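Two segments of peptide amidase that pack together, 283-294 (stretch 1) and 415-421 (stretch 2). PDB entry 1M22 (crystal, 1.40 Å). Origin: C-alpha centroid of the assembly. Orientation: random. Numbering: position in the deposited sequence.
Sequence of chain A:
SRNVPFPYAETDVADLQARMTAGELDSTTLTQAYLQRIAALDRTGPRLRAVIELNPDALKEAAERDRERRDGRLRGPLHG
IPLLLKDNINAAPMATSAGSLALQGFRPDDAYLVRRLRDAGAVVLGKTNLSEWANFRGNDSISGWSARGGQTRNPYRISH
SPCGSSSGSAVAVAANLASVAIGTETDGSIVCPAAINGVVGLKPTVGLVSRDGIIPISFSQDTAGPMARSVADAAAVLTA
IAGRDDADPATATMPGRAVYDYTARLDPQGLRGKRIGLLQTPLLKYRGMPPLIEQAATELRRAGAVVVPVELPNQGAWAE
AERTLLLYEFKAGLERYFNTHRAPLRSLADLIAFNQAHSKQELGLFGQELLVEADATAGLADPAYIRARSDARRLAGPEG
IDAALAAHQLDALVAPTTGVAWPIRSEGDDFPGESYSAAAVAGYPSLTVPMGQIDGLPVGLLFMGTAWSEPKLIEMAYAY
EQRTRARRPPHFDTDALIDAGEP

Stretch 1, residues 283-294: LLKYRGMPPLIE
Stretch 2 415-421: APTTGVA

Stretch 1 enters as the end of a 3-10 segment, Leu283 to Lys285, with phi/psi moving from -63/-24 through -67/-22 to -104/10, and Tyr286 N donates to Leu283 O at 3.2 Å. A type II beta turn follows from Tyr286 to Met289, closed by a 2.8 Å hydrogen bond from Met289 N to Tyr286 O. Its central residues, Arg287 (-49/118) and Gly288 (87/-7), show why glycine suits the third position: at these angles a CB would be jammed against the preceding carbonyl oxygen. The chain then runs into a helix, in which Ile293 N bonds to Met289 O and Glu294 N to Pro290 O, both at 3.0 Å. Pro290 and Pro291, both C-gamma exo, fit its first turn, where an amide hydrogen is not needed for the helical bonding.

Stretch 2 begins as the end of a strand, Ala415 (-175/165) and Pro416 (-66/144), bends at Thr417 (-67/-48), and continues in extended form through Thr418 (-167/-169), Gly419 (-88/-158), Val420 (-100/167) and Ala421 (-57/146). Two pairs set the register: the CA atoms of Ile293 and Pro416 lie 6.8 Å apart, and those of Tyr286 and Gly419 7.2 Å. As numbering rises from Tyr286 to Ile293, the partner falls from Gly419 to Pro416, so the stretches pass in opposite senses. The contact buries 411 Å², summed over both sides.

Pro416 is the hub of the apolar packing. Its CA-to-CB bond points toward stretch 1, and its compact C-gamma exo ring meets four side chains: Leu283 CD2 approaches Pro416 CB at 3.9 Å, Leu284 CD2 lies 3.7 Å from Pro416 CD, Met289 CE is 3.7 Å from Pro416 CB, and Ile293 CD1 reaches Pro416 CG at 4.0 Å. Leu283 (chi1 t, chi2 p), Met289 (t, p, p) and Ile293 (t, p) all send CB toward stretch 2. Leu284 (m, t) starts sideways, but its end comes nearer. Leu283 and Met289 also lie against backbone atoms of stretch 2: Leu283 CD2 lies 3.3 Å from Pro416 O and 4.0 Å from Thr418 CA, while Met289 CE is 3.5 Å from Thr418 O.

At the other end of the contact, Tyr286 (chi1 179°, chi2 -88°) extends its ring along Gly419. Gly419 CA sits over one face, 4.0 Å from the ring centroid and 23° off the normal, in a CH-pi contact; its closest ring atom is Tyr286 CZ, at 3.6 Å. Glycine permits this approach, since an ideal CB would fall 2.6 Å from Tyr286 CE2, a clash. The phenol also supplies the hydrogen bond between the stretches: Val420 N donates to Tyr286 OH at 3.1 Å, nearly straight at 172°. Val420 (chi1 m) points sideways, with CG2 3.2 Å from Tyr286 OH and 4.2 Å from Tyr286 CZ.

The CA-to-CB bonds of Thr417 (chi1 m) and Thr418 (chi1 t) point away from stretch 1, and their OG1 atoms are hydrogen-bonded elsewhere in the structure, so these buried hydroxyls have partners without the contact. Lys285 and Glu294 remain exposed and out of reach.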

# COMPACT_ATOMS: atom_id res chain seq x y z
N LEU A 283 0.40 -15.95 -15.75
CA LEU A 283 -0.19 -15.96 -14.42
C LEU A 283 -1.60 -16.55 -14.42
O LEU A 283 -2.08 -17.04 -13.40
CB LEU A 283 -0.21 -14.54 -13.84
CG LEU A 283 -0.55 -14.39 -12.36
CD1 LEU A 283 0.41 -15.24 -11.52
CD2 LEU A 283 -0.45 -12.92 -11.96
N LEU A 284 -2.27 -16.51 -15.57
CA LEU A 284 -3.61 -17.06 -15.68
C LEU A 284 -3.59 -18.58 -15.53
O LEU A 284 -4.61 -19.19 -15.20
CB LEU A 284 -4.23 -16.71 -17.04
CG LEU A 284 -4.48 -15.23 -17.38
CD1 LEU A 284 -5.05 -15.14 -18.79
CD2 LEU A 284 -5.44 -14.61 -16.37
N LYS A 285 -2.43 -19.18 -15.79
CA LYS A 285 -2.29 -20.63 -15.69
C LYS A 285 -1.57 -21.08 -14.43
O LYS A 285 -1.20 -22.25 -14.29
CB LYS A 285 -1.56 -21.17 -16.93
CG LYS A 285 -2.19 -20.75 -18.25
CD LYS A 285 -3.69 -21.05 -18.29
CE LYS A 285 -3.98 -22.54 -18.21
NZ LYS A 285 -5.44 -22.82 -18.25
N TYR A 286 -1.36 -20.15 -13.51
CA TYR A 286 -0.72 -20.45 -12.23
C TYR A 286 -1.55 -21.54 -11.57
O TYR A 286 -2.78 -21.53 -11.66
CB TYR A 286 -0.68 -19.17 -11.39
CG TYR A 286 -0.06 -19.28 -10.02
CD1 TYR A 286 -0.83 -19.66 -8.92
CD2 TYR A 286 1.28 -18.97 -9.82
CE1 TYR A 286 -0.27 -19.71 -7.64
CE2 TYR A 286 1.85 -19.02 -8.54
CZ TYR A 286 1.06 -19.39 -7.46
OH TYR A 286 1.61 -19.41 -6.20
N ARG A 287 -0.89 -22.49 -10.92
CA ARG A 287 -1.58 -23.60 -10.27
C ARG A 287 -2.76 -23.17 -9.39
O ARG A 287 -2.57 -22.45 -8.41
CB ARG A 287 -0.60 -24.43 -9.44
CG ARG A 287 -1.20 -25.71 -8.87
CD ARG A 287 -0.21 -26.45 -7.98
NE ARG A 287 0.09 -25.71 -6.76
CZ ARG A 287 -0.80 -25.44 -5.80
NH1 ARG A 287 -2.05 -25.86 -5.93
NH2 ARG A 287 -0.43 -24.76 -4.72
N GLY A 288 -3.96 -23.61 -9.76
CA GLY A 288 -5.15 -23.28 -9.00
C GLY A 288 -5.82 -21.97 -9.39
O GLY A 288 -6.91 -21.66 -8.91
N MET A 289 -5.18 -21.21 -10.28
CA MET A 289 -5.72 -19.92 -10.71
C MET A 289 -6.87 -19.95 -11.72
O MET A 289 -7.82 -19.18 -11.60
CB MET A 289 -4.59 -19.05 -11.26
CG MET A 289 -4.94 -17.57 -11.40
SD MET A 289 -5.16 -16.73 -9.81
CE MET A 289 -3.46 -16.46 -9.34
N PRO A 290 -6.80 -20.83 -12.74
CA PRO A 290 -7.87 -20.88 -13.74
C PRO A 290 -9.31 -20.76 -13.23
O PRO A 290 -10.08 -19.94 -13.72
CB PRO A 290 -7.60 -22.19 -14.47
CG PRO A 290 -6.12 -22.25 -14.46
CD PRO A 290 -5.77 -21.85 -13.04
N PRO A 291 -9.70 -21.58 -12.24
CA PRO A 291 -11.07 -21.51 -11.72
C PRO A 291 -11.42 -20.16 -11.12
O PRO A 291 -12.54 -19.66 -11.28
CB PRO A 291 -11.11 -22.63 -10.68
CG PRO A 291 -10.06 -23.59 -11.16
CD PRO A 291 -8.95 -22.67 -11.59
N LEU A 292 -10.47 -19.56 -10.41
CA LEU A 292 -10.69 -18.28 -9.77
C LEU A 292 -10.85 -17.13 -10.76
O LEU A 292 -11.80 -16.36 -10.67
CB LEU A 292 -9.56 -17.96 -8.80
CG LEU A 292 -9.43 -18.89 -7.59
CD1 LEU A 292 -8.24 -18.47 -6.75
CD2 LEU A 292 -10.72 -18.84 -6.77
N ILE A 293 -9.92 -17.03 -11.71
CA ILE A 293 -10.00 -15.94 -12.67
C ILE A 293 -11.18 -16.12 -13.62
O ILE A 293 -11.76 -15.14 -14.09
CB ILE A 293 -8.67 -15.77 -13.44
CG1 ILE A 293 -8.67 -14.43 -14.19
CG2 ILE A 293 -8.45 -16.93 -14.39
CD1 ILE A 293 -8.75 -13.21 -13.27
N GLU A 294 -11.55 -17.37 -13.91
CA GLU A 294 -12.69 -17.63 -14.78
C GLU A 294 -13.97 -17.17 -14.08
O GLU A 294 -14.84 -16.54 -14.68
CB GLU A 294 -12.82 -19.12 -15.10
CG GLU A 294 -11.89 -19.61 -16.19
CD GLU A 294 -12.05 -21.09 -16.47
OE1 GLU A 294 -11.91 -21.89 -15.53
OE2 GLU A 294 -12.33 -21.45 -17.63
N ALA A 415 -6.49 -8.57 -13.97
CA ALA A 415 -5.68 -9.77 -13.98
C ALA A 415 -5.47 -10.22 -12.55
O ALA A 415 -5.75 -9.47 -11.62
CB ALA A 415 -4.32 -9.47 -14.62
N PRO A 416 -5.00 -11.46 -12.36
CA PRO A 416 -4.77 -11.89 -10.98
C PRO A 416 -3.62 -10.97 -10.55
O PRO A 416 -2.75 -10.65 -11.36
CB PRO A 416 -4.29 -13.33 -11.14
CG PRO A 416 -4.93 -13.77 -12.42
CD PRO A 416 -4.78 -12.56 -13.31
N THR A 417 -3.61 -10.53 -9.30
CA THR A 417 -2.56 -9.64 -8.83
C THR A 417 -1.19 -10.31 -8.79
O THR A 417 -0.20 -9.76 -9.28
CB THR A 417 -2.90 -9.09 -7.44
OG1 THR A 417 -4.21 -8.50 -7.49
CG2 THR A 417 -1.89 -8.04 -7.00
N THR A 418 -1.14 -11.50 -8.22
CA THR A 418 0.09 -12.25 -8.09
C THR A 418 -0.27 -13.68 -7.69
O THR A 418 -1.44 -14.06 -7.75
CB THR A 418 1.02 -11.60 -7.03
OG1 THR A 418 2.27 -12.30 -6.98
CG2 THR A 418 0.37 -11.64 -5.64
N GLY A 419 0.73 -14.47 -7.31
CA GLY A 419 0.46 -15.84 -6.88
C GLY A 419 0.17 -15.84 -5.39
O GLY A 419 -0.22 -14.81 -4.84
N VAL A 420 0.35 -16.98 -4.74
CA VAL A 420 0.08 -17.06 -3.30
C VAL A 420 1.36 -16.96 -2.48
O VAL A 420 2.47 -17.07 -3.00
CB VAL A 420 -0.64 -18.37 -2.93
CG1 VAL A 420 -1.99 -18.43 -3.63
CG2 VAL A 420 0.22 -19.57 -3.30
N ALA A 421 1.19 -16.75 -1.18
CA ALA A 421 2.31 -16.63 -0.26
C ALA A 421 3.20 -17.87 -0.32
O ALA A 421 2.72 -18.99 -0.50
CB ALA A 421 1.80 -16.42 1.15